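Long-range contact in putative laminarinase (Phanerochaete chrysosporium, PDB 2WNE), which probably hydrolyses the O-glycosidic bonds of beta-glucans such as laminarin, as a secreted member of glycoside hydrolase family 16: residues V116-G121 with G185-E190. The protein carries 1 engineered substitution. Numbering follows the deposited sequence. Where two conformers were deposited one is given.
Sequences VDIIEG and GWYAME. With GLC (alpha-D-glucopyranose), chain B; BGC (beta-D-glucopyranose), chain C.
I118 and I119 pack against Y187 and M189 in a buried, largely apolar contact between the two facing sheets of the sandwich, with no hydrogen bond passing from one segment to the other. I119 lies over one face of the Y187 ring: its CG1 sits 3.7 Å from the ring centroid in a CH-pi contact, shifted toward the rim, and its CD1 reaches CD1 of Y187 at 3.4 Å. I118 packs at the base of the tyrosine, CG2 against CB at 3.8 Å, while its CD1 meets CB of M189, also at 3.8 Å, the two side chains crossing at about a right angle. M189 CG, swung opposite the backbone N by a chi1 of -169°, comes 4.4 Å from V116 CG2. The fold is the GH16 beta-jelly roll, and strand 115-120 lines its sugar-binding side. A classic beta bulge, I118 and I119 both opposite A102, lets these consecutive isoleucines serve the core while D117 and E120 reach the sugars. E120 OE2 takes hydrogen bonds from glucose O6 of GLC at 2.7 Å and from O3 of BGC at 2.6 Å. Beyond the pair, Y187 OH is hydrogen-bonded to S174 O, and its ring meets that of F200, their planes at about 30°. Replacing Y187 with alanine would probably open a gap at the ring face that I119 CG1 packs over and leave the S174 carbonyl without its hydroxyl partner.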
loop_
_atom_site.group_PDB
_atom_site.type_symbol
_atom_site.label_atom_id
_atom_site.label_comp_id
_atom_site.label_asym_id
_atom_site.label_seq_id
_atom_site.Cartn_x
_atom_site.Cartn_y
_atom_site.Cartn_z
ATOM N N VAL A 116 5.200 -5.116 -5.583
ATOM C CA VAL A 116 5.283 -5.443 -4.182
ATOM C C VAL A 116 4.339 -4.539 -3.393
ATOM O O VAL A 116 4.432 -3.307 -3.479
ATOM C CB VAL A 116 6.757 -5.392 -3.619
ATOM C CG1 VAL A 116 7.531 -4.203 -4.149
ATOM C CG2 VAL A 116 6.770 -5.399 -2.096
ATOM N N ASP A 117 3.411 -5.163 -2.659
ATOM C CA ASP A 117 2.494 -4.444 -1.778
ATOM C C ASP A 117 3.068 -4.412 -0.368
ATOM O O ASP A 117 3.408 -5.456 0.193
ATOM C CB ASP A 117 1.102 -5.086 -1.763
ATOM C CG ASP A 117 0.394 -4.977 -3.099
ATOM O OD1 ASP A 117 -0.244 -3.937 -3.358
ATOM O OD2 ASP A 117 0.473 -5.941 -3.879
ATOM N N ILE A 118 3.168 -3.204 0.178
ATOM C CA ILE A 118 3.745 -2.965 1.505
ATOM C C ILE A 118 2.595 -2.819 2.519
ATOM O O ILE A 118 2.618 -3.375 3.609
ATOM C CB ILE A 118 4.697 -1.695 1.438
ATOM C CG1 ILE A 118 5.790 -1.933 0.373
ATOM C CG2 ILE A 118 5.330 -1.382 2.812
ATOM C CD1 ILE A 118 6.491 -0.682 -0.201
ATOM N N ILE A 119 1.581 -2.054 2.121
ATOM C CA ILE A 119 0.352 -1.910 2.863
ATOM C C ILE A 119 -0.799 -2.222 1.898
ATOM O O ILE A 119 -0.891 -1.663 0.796
ATOM C CB ILE A 119 0.207 -0.471 3.430
ATOM C CG1 ILE A 119 1.475 -0.062 4.203
ATOM C CG2 ILE A 119 -1.128 -0.322 4.262
ATOM C CD1 ILE A 119 1.563 1.460 4.536
ATOM N N GLU A 120 -1.660 -3.147 2.298
ATOM C CA GLU A 120 -2.830 -3.460 1.499
ATOM C C GLU A 120 -3.813 -4.288 2.312
ATOM O O GLU A 120 -3.422 -5.149 3.109
ATOM C CB GLU A 120 -2.449 -4.246 0.243
ATOM C CG GLU A 120 -3.498 -4.155 -0.871
ATOM C CD GLU A 120 -3.251 -5.166 -1.986
ATOM O OE1 GLU A 120 -2.344 -6.021 -1.838
ATOM O OE2 GLU A 120 -3.946 -5.107 -3.012
ATOM N N GLY A 121 -5.089 -4.008 2.090
ATOM C CA GLY A 121 -6.168 -4.872 2.578
ATOM C C GLY A 121 -7.478 -4.404 2.001
ATOM O O GLY A 121 -7.502 -3.501 1.155
ATOM N N GLY A 185 1.869 3.889 12.497
ATOM C CA GLY A 185 3.168 3.298 12.716
ATOM C C GLY A 185 3.993 3.431 11.466
ATOM O O GLY A 185 3.669 4.209 10.566
ATOM N N TRP A 186 5.046 2.638 11.391
ATOM C CA TRP A 186 5.976 2.742 10.306
ATOM C C TRP A 186 6.045 1.467 9.483
ATOM O O TRP A 186 6.150 0.398 10.023
ATOM C CB TRP A 186 7.376 3.050 10.859
ATOM C CG TRP A 186 7.567 4.379 11.576
ATOM C CD1 TRP A 186 8.036 5.544 11.027
ATOM C CD2 TRP A 186 7.372 4.649 12.980
ATOM N NE1 TRP A 186 8.113 6.531 11.993
ATOM C CE2 TRP A 186 7.715 6.009 13.198
ATOM C CE3 TRP A 186 6.921 3.880 14.069
ATOM C CZ2 TRP A 186 7.627 6.622 14.465
ATOM C CZ3 TRP A 186 6.855 4.480 15.337
ATOM C CH2 TRP A 186 7.213 5.838 15.522
ATOM N N TYR A 187 6.038 1.604 8.161
ATOM C CA TYR A 187 6.387 0.509 7.255
ATOM C C TYR A 187 7.709 0.772 6.515
ATOM O O TYR A 187 7.915 1.837 5.959
ATOM C CB TYR A 187 5.269 0.287 6.230
ATOM C CG TYR A 187 4.146 -0.580 6.768
ATOM C CD1 TYR A 187 2.988 0.003 7.316
ATOM C CD2 TYR A 187 4.255 -1.986 6.759
ATOM C CE1 TYR A 187 1.957 -0.791 7.815
ATOM C CE2 TYR A 187 3.241 -2.778 7.250
ATOM C CZ TYR A 187 2.092 -2.171 7.783
ATOM O OH TYR A 187 1.102 -2.939 8.275
ATOM N N ALA A 188 8.584 -0.225 6.476
ATOM C CA ALA A 188 9.833 -0.086 5.752
ATOM C C ALA A 188 9.981 -1.318 4.880
ATOM O O ALA A 188 9.725 -2.427 5.326
ATOM C CB ALA A 188 11.007 0.045 6.723
ATOM N N MET A 189 10.410 -1.105 3.639
ATOM C CA MET A 189 10.613 -2.170 2.683
ATOM C C MET A 189 12.028 -2.050 2.143
ATOM O O MET A 189 12.413 -0.986 1.673
ATOM C CB MET A 189 9.598 -2.048 1.538
ATOM C CG MET A 189 9.532 -3.262 0.604
ATOM S SD MET A 189 10.749 -3.282 -0.706
ATOM C CE MET A 189 10.382 -1.764 -1.611
ATOM N N GLU A 190 12.785 -3.148 2.216
ATOM C CA GLU A 190 14.111 -3.220 1.618
ATOM C C GLU A 190 14.057 -4.192 0.475
ATOM O O GLU A 190 13.631 -5.340 0.647
ATOM C CB GLU A 190 15.173 -3.704 2.628
ATOM C CG GLU A 190 16.574 -3.955 1.979
ATOM C CD GLU A 190 17.580 -4.489 2.979
ATOM O OE1 GLU A 190 17.161 -4.952 4.050
ATOM O OE2 GLU A 190 18.785 -4.475 2.694
HETATM C C1 GLC B . -1.818 -5.250 -6.251
HETATM C C2 GLC B . -2.125 -5.434 -7.755
HETATM C C3 GLC B . -2.605 -4.112 -8.365
HETATM C C4 GLC B . -3.381 -3.262 -7.351
HETATM C C5 GLC B . -2.432 -2.854 -6.219
HETATM C C6 GLC B . -3.050 -1.995 -5.115
HETATM O O1 GLC B . -0.722 -6.053 -5.879
HETATM O O2 GLC B . -1.080 -6.044 -8.497
HETATM O O3 GLC B . -3.434 -4.400 -9.453
HETATM O O4 GLC B . -3.834 -2.080 -7.981
HETATM O O5 GLC B . -1.732 -3.948 -5.653
HETATM O O6 GLC B . -4.009 -2.745 -4.367
HETATM C C2 BGC C . -5.363 -8.118 -5.721
HETATM C C3 BGC C . -3.951 -7.791 -5.245
HETATM C C4 BGC C . -3.606 -8.364 -3.870
HETATM C C5 BGC C . -4.006 -9.835 -3.803
HETATM C C6 BGC C . -3.833 -10.384 -2.384
HETATM C C1 BGC C . -5.653 -9.601 -5.558
HETATM O O2 BGC C . -5.486 -7.770 -7.078
HETATM O O3 BGC C . -3.795 -6.404 -5.207
HETATM O O4 BGC C . -2.227 -8.207 -3.608
HETATM O O5 BGC C . -5.363 -9.986 -4.219
HETATM O O6 BGC C . -4.177 -11.756 -2.378
#